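Local atomic coordinates of succinyl-CoA ligase (ADP-forming) subunit alpha (Methanosaeta concilii, PDB entry 6HXI), a protein that is a succinyl-CoA ligase alpha-family protein joined to a region related to the C-terminal domain of citrate synthase, binds coenzyme A, and belongs to an eight-chain assembly. Residues Gln473-Met478 with Leu523-Leu528; Met241-Leu246 with Arg295-Tyr300; Arg27-Asp32 with Ile63-Tyr68; Ser375-Arg380 with Gly385-Leu390; Ser441-Ile446 with Leu575-Arg580. All blocks are in the same frame, centred on the assembly; numbering follows the deposited sequence.

Contact 1: Gln473-Met478 with Leu523-Leu528; sequences QFVGEM and LQVEEL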
# COMPACT_ATOMS: atom_id res chain seq x y z
N GLN B 473 4.36 26.74 -32.23
CA GLN B 473 3.24 27.27 -31.45
C GLN B 473 3.07 26.53 -30.15
O GLN B 473 2.76 27.17 -29.14
CB GLN B 473 1.93 27.25 -32.27
CG GLN B 473 1.91 28.25 -33.42
CD GLN B 473 0.60 28.27 -34.15
OE1 GLN B 473 0.23 27.31 -34.84
NE2 GLN B 473 -0.14 29.37 -34.03
N PHE B 474 3.27 25.19 -30.15
CA PHE B 474 3.18 24.36 -28.95
C PHE B 474 4.31 24.73 -27.99
O PHE B 474 4.06 24.99 -26.81
CB PHE B 474 3.23 22.86 -29.31
CG PHE B 474 3.37 21.87 -28.16
CD1 PHE B 474 2.51 21.94 -27.05
CD2 PHE B 474 4.28 20.83 -28.22
CE1 PHE B 474 2.58 20.98 -26.04
CE2 PHE B 474 4.36 19.88 -27.20
CZ PHE B 474 3.49 19.96 -26.12
N VAL B 475 5.56 24.79 -28.52
CA VAL B 475 6.75 25.18 -27.74
C VAL B 475 6.50 26.57 -27.13
O VAL B 475 6.63 26.72 -25.92
CB VAL B 475 8.05 25.06 -28.59
CG1 VAL B 475 9.27 25.66 -27.88
CG2 VAL B 475 8.32 23.60 -28.96
N GLY B 476 6.03 27.51 -27.96
CA GLY B 476 5.69 28.87 -27.53
C GLY B 476 4.60 28.96 -26.48
O GLY B 476 4.78 29.65 -25.47
N GLU B 477 3.46 28.26 -26.68
CA GLU B 477 2.33 28.23 -25.74
C GLU B 477 2.76 27.74 -24.33
O GLU B 477 2.39 28.34 -23.32
CB GLU B 477 1.18 27.35 -26.30
CG GLU B 477 0.02 27.15 -25.34
CD GLU B 477 -0.91 25.98 -25.62
OE1 GLU B 477 -0.97 25.07 -24.77
OE2 GLU B 477 -1.61 26.01 -26.65
N MET B 478 3.52 26.63 -24.29
CA MET B 478 3.99 26.01 -23.05
C MET B 478 4.93 26.93 -22.27
O MET B 478 4.85 26.98 -21.04
CB MET B 478 4.65 24.66 -23.33
CG MET B 478 3.67 23.63 -23.84
SD MET B 478 2.41 23.12 -22.63
CE MET B 478 3.34 21.94 -21.65
N LEU B 523 9.44 14.80 -32.77
CA LEU B 523 10.80 15.05 -33.24
C LEU B 523 10.95 16.47 -33.80
O LEU B 523 12.04 16.99 -33.74
CB LEU B 523 11.30 13.98 -34.27
CG LEU B 523 11.42 12.52 -33.76
CD1 LEU B 523 11.71 11.58 -34.89
CD2 LEU B 523 12.48 12.37 -32.69
N GLN B 524 9.86 17.09 -34.34
CA GLN B 524 9.86 18.48 -34.81
C GLN B 524 9.93 19.40 -33.59
O GLN B 524 10.65 20.39 -33.64
CB GLN B 524 8.60 18.82 -35.64
CG GLN B 524 8.62 18.31 -37.08
CD GLN B 524 7.34 18.67 -37.81
OE1 GLN B 524 6.28 18.04 -37.64
NE2 GLN B 524 7.39 19.70 -38.65
N VAL B 525 9.16 19.08 -32.50
CA VAL B 525 9.17 19.82 -31.22
C VAL B 525 10.59 19.76 -30.59
O VAL B 525 11.10 20.79 -30.11
CB VAL B 525 8.10 19.31 -30.22
CG1 VAL B 525 8.30 19.93 -28.84
CG2 VAL B 525 6.68 19.56 -30.73
N GLU B 526 11.21 18.54 -30.61
CA GLU B 526 12.56 18.28 -30.10
C GLU B 526 13.65 19.11 -30.81
O GLU B 526 14.59 19.56 -30.16
CB GLU B 526 12.86 16.78 -30.15
CG GLU B 526 14.11 16.35 -29.40
CD GLU B 526 14.69 15.04 -29.89
OE1 GLU B 526 14.60 14.77 -31.11
OE2 GLU B 526 15.23 14.28 -29.06
N GLU B 527 13.51 19.33 -32.13
CA GLU B 527 14.47 20.13 -32.90
C GLU B 527 14.46 21.55 -32.39
O GLU B 527 15.52 22.14 -32.23
CB GLU B 527 14.17 20.11 -34.40
CG GLU B 527 14.63 18.83 -35.07
CD GLU B 527 14.46 18.84 -36.57
OE1 GLU B 527 13.41 18.38 -37.06
OE2 GLU B 527 15.41 19.29 -37.26
N LEU B 528 13.26 22.06 -32.04
CA LEU B 528 13.08 23.39 -31.45
C LEU B 528 13.65 23.50 -30.02
O LEU B 528 14.29 24.50 -29.71
CB LEU B 528 11.60 23.79 -31.49
CG LEU B 528 11.05 23.99 -32.90
CD1 LEU B 528 9.59 23.97 -32.88
CD2 LEU B 528 11.53 25.32 -33.49
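V475 and V525 mark the nearest backbone approach of two helical segments, 473-478 and 523-528, whose axes come within 10.1 Å at a crossing angle of -59°. At this point the two CA atoms are 6.8 Å apart, and the interval is bridged by branched and aromatic hydrocarbon alone. The two valines slide past each other in opposite directions, and V475 CG2 meets V525 CG1 at 3.7 Å. That same V475 methyl is shared, since L528 CD1 reaches it at 4.1 Å from one helical turn further along. V475 turns CG1 anti to its nitrogen (chi1 171°), which leaves CG2 beside the nitrogen as the branch that does the touching. F474 approaches V525 at about a right angle and offers its edge: V525 CG2 lies in the plane of the ring, 3.7 Å from F474 CD2. The ring is also held edge-to-face by F461 of helix 453-466, a residue that V525 touches too, so this third helix backs the crossing. Within the citrate-synthase-like region, helices 453-466, 471-480 and 517-530 pack against one another here, the V475 side chain about 6 Å from a bound coenzyme A, while L528 packs on K228 of a citrate lyase chain.

Contact 2: Met241-Leu246 with Arg295-Tyr300; sequences MIIQAL and RQAGAY
L246 sets one methyl against two alanines: its CD2 lies 3.7 Å from A299 CB and 3.8 Å from A297 CB. The A297 methyl is gripped twice, because I243 CG2 closes on it at 3.9 Å from the preceding turn of helix 239-247. For I243 this follows from a chi1 of -67°, which swings CG1 beside the nitrogen and sets CG2 anti to it. L246 CG also rests 3.8 Å from A297 O, so backbone as well as methyl is packed against.

In the next shell the shape of the chain matters. G298, with a positive phi of 102°, ends helix 287-297 in a Schellman motif, and G298 N bonds back to R295 O at 3.2 Å; the turn brings A297 and A299 to the same leucine methyl. Beyond it, F294 lies against both I243 and A299, and Y300 pairs its backbone with strand 255-260. The side chains that meet are all apolar, their fit resting on small methyls and dispersion forces, without a hydrogen bond between the two segments.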
# COMPACT_ATOMS: atom_id res chain seq x y z
N MET B 241 -29.15 -64.92 14.37
CA MET B 241 -29.08 -64.55 15.78
C MET B 241 -30.49 -64.18 16.22
O MET B 241 -30.90 -64.52 17.33
CB MET B 241 -28.12 -63.37 16.03
CG MET B 241 -26.65 -63.71 15.86
SD MET B 241 -25.60 -62.24 15.66
CE MET B 241 -25.61 -61.60 17.36
N ILE B 242 -31.24 -63.52 15.31
CA ILE B 242 -32.62 -63.05 15.51
C ILE B 242 -33.55 -64.23 15.58
O ILE B 242 -34.31 -64.33 16.54
CB ILE B 242 -33.06 -62.00 14.44
CG1 ILE B 242 -32.06 -60.80 14.38
CG2 ILE B 242 -34.50 -61.52 14.68
CD1 ILE B 242 -31.93 -60.19 13.02
N ILE B 243 -33.48 -65.13 14.59
CA ILE B 243 -34.30 -66.35 14.49
C ILE B 243 -34.12 -67.23 15.74
O ILE B 243 -35.11 -67.76 16.25
CB ILE B 243 -33.99 -67.08 13.14
CG1 ILE B 243 -34.47 -66.23 11.93
CG2 ILE B 243 -34.52 -68.52 13.09
CD1 ILE B 243 -33.63 -66.39 10.65
N GLN B 244 -32.87 -67.34 16.25
CA GLN B 244 -32.58 -68.11 17.47
C GLN B 244 -33.17 -67.43 18.70
O GLN B 244 -33.70 -68.12 19.57
CB GLN B 244 -31.08 -68.36 17.65
CG GLN B 244 -30.80 -69.50 18.64
CD GLN B 244 -29.48 -70.18 18.39
OE1 GLN B 244 -28.40 -69.61 18.59
NE2 GLN B 244 -29.54 -71.44 17.98
N ALA B 245 -33.12 -66.07 18.74
CA ALA B 245 -33.69 -65.30 19.84
C ALA B 245 -35.22 -65.36 19.82
O ALA B 245 -35.85 -65.41 20.88
CB ALA B 245 -33.21 -63.87 19.78
N LEU B 246 -35.80 -65.40 18.62
CA LEU B 246 -37.23 -65.53 18.33
C LEU B 246 -37.70 -66.93 18.79
O LEU B 246 -38.79 -67.06 19.37
CB LEU B 246 -37.40 -65.36 16.81
CG LEU B 246 -38.61 -64.61 16.24
CD1 LEU B 246 -38.85 -63.30 16.92
CD2 LEU B 246 -38.42 -64.36 14.77
N ARG B 295 -39.85 -67.29 8.77
CA ARG B 295 -41.26 -67.70 8.74
C ARG B 295 -41.53 -68.75 9.83
O ARG B 295 -42.44 -68.57 10.64
CB ARG B 295 -41.63 -68.26 7.36
CG ARG B 295 -42.59 -67.40 6.56
CD ARG B 295 -42.80 -67.93 5.15
NE ARG B 295 -41.69 -67.58 4.26
CZ ARG B 295 -41.70 -66.57 3.39
NH1 ARG B 295 -42.76 -65.78 3.29
NH2 ARG B 295 -40.65 -66.34 2.61
N GLN B 296 -40.67 -69.80 9.88
CA GLN B 296 -40.69 -70.93 10.82
C GLN B 296 -40.47 -70.53 12.29
O GLN B 296 -40.89 -71.27 13.18
CB GLN B 296 -39.67 -72.00 10.41
CG GLN B 296 -40.06 -72.77 9.15
CD GLN B 296 -38.91 -73.54 8.56
OE1 GLN B 296 -38.35 -74.46 9.18
NE2 GLN B 296 -38.54 -73.21 7.33
N ALA B 297 -39.80 -69.39 12.54
CA ALA B 297 -39.53 -68.87 13.89
C ALA B 297 -40.70 -68.06 14.49
O ALA B 297 -40.68 -67.76 15.68
CB ALA B 297 -38.26 -68.05 13.89
N GLY B 298 -41.70 -67.72 13.67
CA GLY B 298 -42.86 -66.97 14.12
C GLY B 298 -42.87 -65.49 13.77
O GLY B 298 -43.72 -64.75 14.26
N ALA B 299 -41.94 -65.05 12.90
CA ALA B 299 -41.90 -63.66 12.43
C ALA B 299 -42.97 -63.46 11.34
O ALA B 299 -43.43 -64.44 10.74
CB ALA B 299 -40.52 -63.33 11.87
N TYR B 300 -43.36 -62.21 11.08
CA TYR B 300 -44.31 -61.85 10.03
C TYR B 300 -43.46 -61.56 8.78
O TYR B 300 -42.74 -60.55 8.73
CB TYR B 300 -45.17 -60.65 10.48
CG TYR B 300 -46.05 -60.99 11.66
CD1 TYR B 300 -45.57 -60.92 12.96
CD2 TYR B 300 -47.37 -61.39 11.47
CE1 TYR B 300 -46.37 -61.27 14.05
CE2 TYR B 300 -48.20 -61.70 12.55
CZ TYR B 300 -47.69 -61.65 13.84
OH TYR B 300 -48.49 -61.96 14.91

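Contact 3: Arg27-Asp32 with Ile63-Tyr68; sequences RMLDFD and IILPMY
L29 carries the whole apolar contact between helix 22-34 and strand 61-68, with each of its two methyls given to a different strand residue. L29 CD1 and L65 CD1 meet tip to tip at 4.2 Å, the two leucines reaching toward each other. The other branch, L29 CD2, lies 4.3 Å from I63 CD1. In L29 a chi1 of -66° sets CG beside the nitrogen, and chi2 (168°) then directs one methyl to I63 and one to L65, two residues apart on the same side of the strand. Because the nearest CA atoms, those of L29 and I63, are 10.0 Å apart, the interval is spanned entirely by side chains at relaxed distances.

Polar groups of the helix find their partners in other directions. D30 forms a salt bridge to R350 of a second copy of this protein, and D32 bonds to S41 through OD2.

In the fold, helix 22-34 links the parallel strands 15-18 and 42-46 in a beta-alpha-beta crossover and lies against one end of the mixed sheet. L29 reaches A56 of the outermost strand, 52-58, while L65 also packs on I42 and I45 of strand 42-46, its neighbour on the other side.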
# COMPACT_ATOMS: atom_id res chain seq x y z
N ARG B 27 -27.94 -30.68 8.69
CA ARG B 27 -29.06 -31.63 8.70
C ARG B 27 -29.43 -31.99 10.13
O ARG B 27 -30.62 -31.99 10.46
CB ARG B 27 -28.72 -32.89 7.89
CG ARG B 27 -28.69 -32.63 6.40
CD ARG B 27 -28.88 -33.87 5.59
NE ARG B 27 -29.18 -33.53 4.21
CZ ARG B 27 -28.31 -33.61 3.22
NH1 ARG B 27 -28.66 -33.29 1.99
NH2 ARG B 27 -27.06 -34.00 3.46
N MET B 28 -28.42 -32.26 10.98
CA MET B 28 -28.66 -32.59 12.39
C MET B 28 -29.36 -31.44 13.11
O MET B 28 -30.40 -31.64 13.73
CB MET B 28 -27.35 -33.00 13.09
CG MET B 28 -26.88 -34.37 12.69
SD MET B 28 -25.30 -34.86 13.42
CE MET B 28 -25.80 -35.15 15.10
N LEU B 29 -28.84 -30.20 12.95
CA LEU B 29 -29.41 -29.01 13.56
C LEU B 29 -30.83 -28.74 13.09
O LEU B 29 -31.69 -28.36 13.90
CB LEU B 29 -28.52 -27.79 13.31
CG LEU B 29 -27.15 -27.83 13.96
CD1 LEU B 29 -26.25 -26.73 13.42
CD2 LEU B 29 -27.27 -27.74 15.47
N ASP B 30 -31.09 -28.96 11.79
CA ASP B 30 -32.40 -28.74 11.20
C ASP B 30 -33.44 -29.68 11.82
O ASP B 30 -34.57 -29.27 12.07
CB ASP B 30 -32.33 -28.92 9.66
CG ASP B 30 -31.86 -27.70 8.89
OD1 ASP B 30 -31.64 -26.64 9.52
OD2 ASP B 30 -31.76 -27.79 7.65
N PHE B 31 -33.05 -30.93 12.09
CA PHE B 31 -33.91 -31.94 12.71
C PHE B 31 -34.22 -31.54 14.16
O PHE B 31 -35.37 -31.57 14.56
CB PHE B 31 -33.24 -33.32 12.66
CG PHE B 31 -34.14 -34.45 13.13
CD1 PHE B 31 -35.31 -34.76 12.45
CD2 PHE B 31 -33.81 -35.19 14.26
CE1 PHE B 31 -36.13 -35.82 12.88
CE2 PHE B 31 -34.65 -36.23 14.70
CZ PHE B 31 -35.79 -36.55 13.99
N ASP B 32 -33.20 -31.09 14.91
CA ASP B 32 -33.35 -30.63 16.28
C ASP B 32 -34.35 -29.48 16.31
O ASP B 32 -35.25 -29.49 17.14
CB ASP B 32 -31.99 -30.18 16.84
CG ASP B 32 -30.88 -31.21 16.81
OD1 ASP B 32 -31.19 -32.43 16.85
OD2 ASP B 32 -29.70 -30.81 16.75
N ILE B 63 -26.12 -19.75 14.63
CA ILE B 63 -25.48 -20.12 15.90
C ILE B 63 -24.02 -20.49 15.69
O ILE B 63 -23.62 -20.77 14.57
CB ILE B 63 -26.27 -21.23 16.69
CG1 ILE B 63 -26.33 -22.57 15.93
CG2 ILE B 63 -27.67 -20.74 17.11
CD1 ILE B 63 -26.42 -23.79 16.83
N ILE B 64 -23.23 -20.51 16.76
CA ILE B 64 -21.81 -20.85 16.69
C ILE B 64 -21.55 -22.19 17.36
O ILE B 64 -21.93 -22.39 18.50
CB ILE B 64 -20.90 -19.70 17.26
CG1 ILE B 64 -21.06 -18.35 16.50
CG2 ILE B 64 -19.42 -20.08 17.36
CD1 ILE B 64 -21.08 -18.36 14.99
N LEU B 65 -20.86 -23.08 16.68
CA LEU B 65 -20.44 -24.35 17.26
C LEU B 65 -18.92 -24.33 17.42
O LEU B 65 -18.23 -23.91 16.49
CB LEU B 65 -20.86 -25.57 16.43
CG LEU B 65 -22.37 -25.81 16.32
CD1 LEU B 65 -22.64 -27.01 15.47
CD2 LEU B 65 -23.03 -25.92 17.70
N PRO B 66 -18.41 -24.78 18.59
CA PRO B 66 -16.95 -24.86 18.76
C PRO B 66 -16.36 -26.01 17.94
O PRO B 66 -17.06 -26.98 17.63
CB PRO B 66 -16.76 -25.05 20.26
CG PRO B 66 -18.04 -25.66 20.71
CD PRO B 66 -19.13 -25.29 19.77
N MET B 67 -15.09 -25.89 17.55
CA MET B 67 -14.44 -26.84 16.68
C MET B 67 -13.04 -27.16 17.21
O MET B 67 -12.25 -26.25 17.43
CB MET B 67 -14.46 -26.25 15.26
CG MET B 67 -14.05 -27.19 14.18
SD MET B 67 -14.48 -26.48 12.56
CE MET B 67 -13.22 -25.25 12.38
N TYR B 68 -12.81 -28.46 17.53
CA TYR B 68 -11.59 -29.00 18.15
C TYR B 68 -10.77 -29.83 17.21
O TYR B 68 -11.33 -30.51 16.37
CB TYR B 68 -11.95 -29.82 19.41
CG TYR B 68 -12.52 -28.95 20.52
CD1 TYR B 68 -13.87 -28.63 20.55
CD2 TYR B 68 -11.69 -28.39 21.48
CE1 TYR B 68 -14.39 -27.80 21.53
CE2 TYR B 68 -12.21 -27.56 22.48
CZ TYR B 68 -13.56 -27.26 22.49
OH TYR B 68 -14.07 -26.45 23.46

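Contact 4: Ser375-Arg380 with Gly385-Leu390; sequences SDVLDR and GGVIGL
V377 divides its two methyls between V387 and L390, and the two partners are approached in different ways. Against V387 the side chains cross at about a right angle, bringing V377 CG1 to 3.6 Å from V387 CG2. Against L390 the meeting is tip to tip, with V377 CG2 and L390 CD1 3.7 Å apart. The division comes from the chi1 of V377, 173°, which places CG1 opposite its nitrogen and CG2 opposite its carbonyl carbon, so that the fork opens across the neighbouring helix. V387 adopts a similar torsion, 165°, but here it is CG2, the branch beside the nitrogen, that makes the contact. L390 stands one turn after V387 on helix 383-393, so V387 and L390 each receive one methyl of V377.

The helices 374-379 and 383-393 follow one another with only a short connection between them, and the CA atoms of V377 and V387 are 7.4 Å apart. M382, in that connection, touches both V377 and L390, while Y369 lies against V387 and L390. Other copies of this protein add to the surroundings: A413 of one packs on V387 and I616 of another on L390.

What results is a small buried cluster of aliphatic groups in van der Waals contact. Across the two segments its chemistry is that of hydrophobic burial; the hydrogen bonds run within each helix and to residues outside.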
# COMPACT_ATOMS: atom_id res chain seq x y z
N SER B 375 -5.30 -21.59 -22.92
CA SER B 375 -4.51 -22.55 -23.72
C SER B 375 -4.29 -22.02 -25.11
O SER B 375 -3.20 -22.21 -25.62
CB SER B 375 -5.17 -23.93 -23.76
OG SER B 375 -6.46 -23.89 -24.35
N ASP B 376 -5.27 -21.29 -25.70
CA ASP B 376 -5.11 -20.63 -27.00
C ASP B 376 -4.13 -19.44 -26.94
O ASP B 376 -3.37 -19.24 -27.88
CB ASP B 376 -6.47 -20.21 -27.58
CG ASP B 376 -7.34 -21.37 -28.04
OD1 ASP B 376 -6.82 -22.52 -28.18
OD2 ASP B 376 -8.54 -21.14 -28.28
N VAL B 377 -4.12 -18.67 -25.83
CA VAL B 377 -3.21 -17.54 -25.62
C VAL B 377 -1.75 -18.04 -25.64
O VAL B 377 -0.89 -17.49 -26.36
CB VAL B 377 -3.57 -16.82 -24.30
CG1 VAL B 377 -2.55 -15.74 -23.98
CG2 VAL B 377 -4.97 -16.22 -24.36
N LEU B 378 -1.51 -19.15 -24.92
CA LEU B 378 -0.19 -19.75 -24.79
C LEU B 378 0.21 -20.59 -25.97
O LEU B 378 1.37 -20.50 -26.39
CB LEU B 378 -0.11 -20.54 -23.49
CG LEU B 378 -0.37 -19.73 -22.22
CD1 LEU B 378 -0.66 -20.65 -21.09
CD2 LEU B 378 0.80 -18.89 -21.92
N ASP B 379 -0.75 -21.35 -26.58
CA ASP B 379 -0.39 -22.11 -27.79
C ASP B 379 -0.02 -21.17 -28.92
O ASP B 379 0.84 -21.53 -29.72
CB ASP B 379 -1.51 -23.07 -28.24
CG ASP B 379 -1.77 -24.26 -27.34
OD1 ASP B 379 -0.95 -24.50 -26.42
OD2 ASP B 379 -2.83 -24.93 -27.54
N ARG B 380 -0.59 -19.93 -28.95
CA ARG B 380 -0.31 -18.96 -30.00
C ARG B 380 0.87 -18.08 -29.70
O ARG B 380 1.20 -17.20 -30.51
CB ARG B 380 -1.55 -18.14 -30.37
CG ARG B 380 -2.54 -18.98 -31.24
CD ARG B 380 -3.99 -18.54 -31.04
NE ARG B 380 -4.31 -17.27 -31.70
CZ ARG B 380 -5.07 -17.17 -32.79
NH1 ARG B 380 -5.32 -15.98 -33.32
NH2 ARG B 380 -5.60 -18.25 -33.35
N GLY B 385 3.06 -9.31 -23.70
CA GLY B 385 2.48 -8.16 -24.39
C GLY B 385 1.08 -8.45 -24.89
O GLY B 385 0.22 -7.60 -24.78
N GLY B 386 0.87 -9.67 -25.42
CA GLY B 386 -0.42 -10.13 -25.91
C GLY B 386 -1.41 -10.30 -24.78
O GLY B 386 -2.57 -9.96 -24.94
N VAL B 387 -0.96 -10.81 -23.63
CA VAL B 387 -1.78 -11.00 -22.44
C VAL B 387 -2.25 -9.61 -21.89
O VAL B 387 -3.41 -9.44 -21.55
CB VAL B 387 -1.09 -11.88 -21.35
CG1 VAL B 387 -1.79 -11.74 -20.00
CG2 VAL B 387 -1.05 -13.33 -21.77
N ILE B 388 -1.37 -8.62 -21.90
CA ILE B 388 -1.71 -7.25 -21.51
C ILE B 388 -2.70 -6.66 -22.53
O ILE B 388 -3.66 -6.03 -22.13
CB ILE B 388 -0.40 -6.42 -21.37
CG1 ILE B 388 0.39 -6.88 -20.10
CG2 ILE B 388 -0.67 -4.92 -21.38
CD1 ILE B 388 1.83 -6.33 -19.90
N GLY B 389 -2.49 -6.94 -23.83
CA GLY B 389 -3.41 -6.51 -24.87
C GLY B 389 -4.81 -6.99 -24.59
O GLY B 389 -5.76 -6.21 -24.66
N LEU B 390 -4.95 -8.25 -24.19
CA LEU B 390 -6.27 -8.82 -23.88
C LEU B 390 -6.87 -8.29 -22.60
O LEU B 390 -8.02 -7.81 -22.59
CB LEU B 390 -6.18 -10.36 -23.79
CG LEU B 390 -5.85 -11.11 -25.09
CD1 LEU B 390 -5.55 -12.58 -24.78
CD2 LEU B 390 -7.00 -11.01 -26.10

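Contact 5: Ser441-Ile446 with Leu575-Arg580; sequences SGLLTI and LFALGR. With ACT (acetate ion), chain L.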
# COMPACT_ATOMS: atom_id res chain seq x y z
N SER B 441 5.18 -0.12 -0.67
CA SER B 441 5.77 1.12 -0.13
C SER B 441 6.44 1.90 -1.31
O SER B 441 6.27 3.10 -1.39
CB SER B 441 6.82 0.82 0.94
OG SER B 441 7.13 2.04 1.62
N GLY B 442 7.17 1.18 -2.20
CA GLY B 442 7.83 1.73 -3.39
C GLY B 442 6.84 2.15 -4.47
O GLY B 442 6.90 3.26 -4.99
N LEU B 443 5.86 1.31 -4.75
CA LEU B 443 4.86 1.61 -5.81
C LEU B 443 4.01 2.82 -5.53
O LEU B 443 3.55 3.47 -6.46
CB LEU B 443 3.97 0.38 -6.07
CG LEU B 443 4.58 -0.82 -6.74
CD1 LEU B 443 3.59 -1.94 -6.82
CD2 LEU B 443 4.97 -0.53 -8.15
N LEU B 444 3.75 3.12 -4.24
CA LEU B 444 2.92 4.22 -3.81
C LEU B 444 3.59 5.59 -4.03
O LEU B 444 2.95 6.60 -3.80
CB LEU B 444 2.44 4.05 -2.37
CG LEU B 444 1.35 2.97 -2.14
CD1 LEU B 444 1.21 2.69 -0.68
CD2 LEU B 444 -0.04 3.36 -2.79
N THR B 445 4.82 5.62 -4.59
CA THR B 445 5.46 6.90 -4.93
C THR B 445 5.12 7.24 -6.39
O THR B 445 5.39 8.36 -6.81
CB THR B 445 6.96 6.84 -4.74
OG1 THR B 445 7.51 5.92 -5.70
CG2 THR B 445 7.37 6.47 -3.34
N ILE B 446 4.59 6.28 -7.15
CA ILE B 446 4.33 6.43 -8.59
C ILE B 446 3.13 7.31 -8.80
O ILE B 446 2.01 6.99 -8.35
CB ILE B 446 4.24 5.11 -9.36
CG1 ILE B 446 5.54 4.31 -9.33
CG2 ILE B 446 3.73 5.34 -10.83
CD1 ILE B 446 5.34 2.82 -9.77
N LEU B 575 1.50 0.51 -16.88
CA LEU B 575 2.61 -0.10 -17.62
C LEU B 575 3.93 0.21 -16.91
O LEU B 575 4.72 -0.71 -16.67
CB LEU B 575 2.63 0.42 -19.06
CG LEU B 575 3.52 -0.30 -20.06
CD1 LEU B 575 3.23 -1.81 -20.10
CD2 LEU B 575 3.38 0.32 -21.46
N PHE B 576 4.11 1.47 -16.49
CA PHE B 576 5.29 1.86 -15.73
C PHE B 576 5.37 1.09 -14.39
O PHE B 576 6.44 0.62 -14.02
CB PHE B 576 5.34 3.38 -15.49
CG PHE B 576 6.57 3.86 -14.75
CD1 PHE B 576 7.79 3.98 -15.41
CD2 PHE B 576 6.52 4.13 -13.38
CE1 PHE B 576 8.95 4.38 -14.71
CE2 PHE B 576 7.68 4.52 -12.68
CZ PHE B 576 8.87 4.70 -13.36
N ALA B 577 4.26 0.96 -13.71
CA ALA B 577 4.16 0.25 -12.43
C ALA B 577 4.50 -1.22 -12.52
O ALA B 577 5.24 -1.76 -11.70
CB ALA B 577 2.79 0.46 -11.80
N LEU B 578 4.00 -1.86 -13.56
CA LEU B 578 4.25 -3.26 -13.82
C LEU B 578 5.75 -3.48 -14.13
O LEU B 578 6.40 -4.36 -13.55
CB LEU B 578 3.34 -3.71 -14.98
CG LEU B 578 3.50 -5.15 -15.44
CD1 LEU B 578 2.98 -6.13 -14.42
CD2 LEU B 578 2.82 -5.36 -16.75
N GLY B 579 6.31 -2.68 -15.04
CA GLY B 579 7.72 -2.81 -15.36
C GLY B 579 8.64 -2.45 -14.21
O GLY B 579 9.53 -3.22 -13.87
N ARG B 580 8.41 -1.30 -13.55
CA ARG B 580 9.28 -0.87 -12.45
C ARG B 580 9.16 -1.81 -11.21
O ARG B 580 10.08 -1.86 -10.41
CB ARG B 580 9.10 0.62 -12.13
CG ARG B 580 10.04 1.22 -11.07
CD ARG B 580 11.53 0.97 -11.37
NE ARG B 580 11.83 1.48 -12.71
CZ ARG B 580 12.17 2.73 -12.97
NH1 ARG B 580 12.31 3.13 -14.22
NH2 ARG B 580 12.44 3.57 -11.97
C ACT L . 12.64 6.84 -13.81
O ACT L . 13.43 6.76 -14.81
OXT ACT L . 12.83 6.25 -12.72
CH3 ACT L . 11.35 7.73 -13.94
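A buried apolar contact joins L443 and I446, where helix 435-443 gives way to a turn, to F576 and A577 on the long helix 571-594. I446 does most of the touching. Its side chain lies obliquely to F576, with CG1 in the plane of the ring at the edge and CG2 4.0 Å from F576 CD2, while I446 CD1 reaches A577 CB, also at 4.0 Å. L443 adds CD2, 3.8 Å from A577 O.

The loop side is fixed by G442 O, which accepts two bonds: T445 OG1 arrives almost straight on at 2.8 Å (C=O...donor angle 166°), and T445 N completes the pair. One turn on from F576, on the same side of the helix, R580 bends at chi2 and chi3 so that its guanidinium turns one face to F576, whose CZ stands 3.7 Å above that plane. R580 NH2 gives a straight 2.8 Å bond to OXT of an acetate ion, probably from the crystallisation liquor, and NE binds V412 O. F450 meets the F576 ring edge-to-face.

L443 also packs on L443 of another copy of this protein, so the site adjoins a subunit interface. The type I beta turn from L443 to I446 follows the end of helix 435-443 and brings both residues against helix 571-594, in keeping with the helical citrate-synthase-like region.

From the N terminus, contact 3 closes first, tying helix 22-34 to strand 61-68 of the first mixed sheet. Contact 2 follows, joining helix 239-247 to the end of helix 287-297 and the loop after it, its centre about 41 Å from that of contact 3. Contact 4 closes a very short loop between successive helices. Contact 5 then spans a loop of 128 residues without a strand, and contact 1, joining helices 471-480 and 517-530, is nested within it; the others run in series and none cross. Contacts 4 and 5 touch directly through I388 CD1 and L578 CD2, 3.4 Å apart, and both meet the same neighbouring copy. Contacts 1 and 2 lie about 109 Å apart between centres, on opposite sides of the chain's centre.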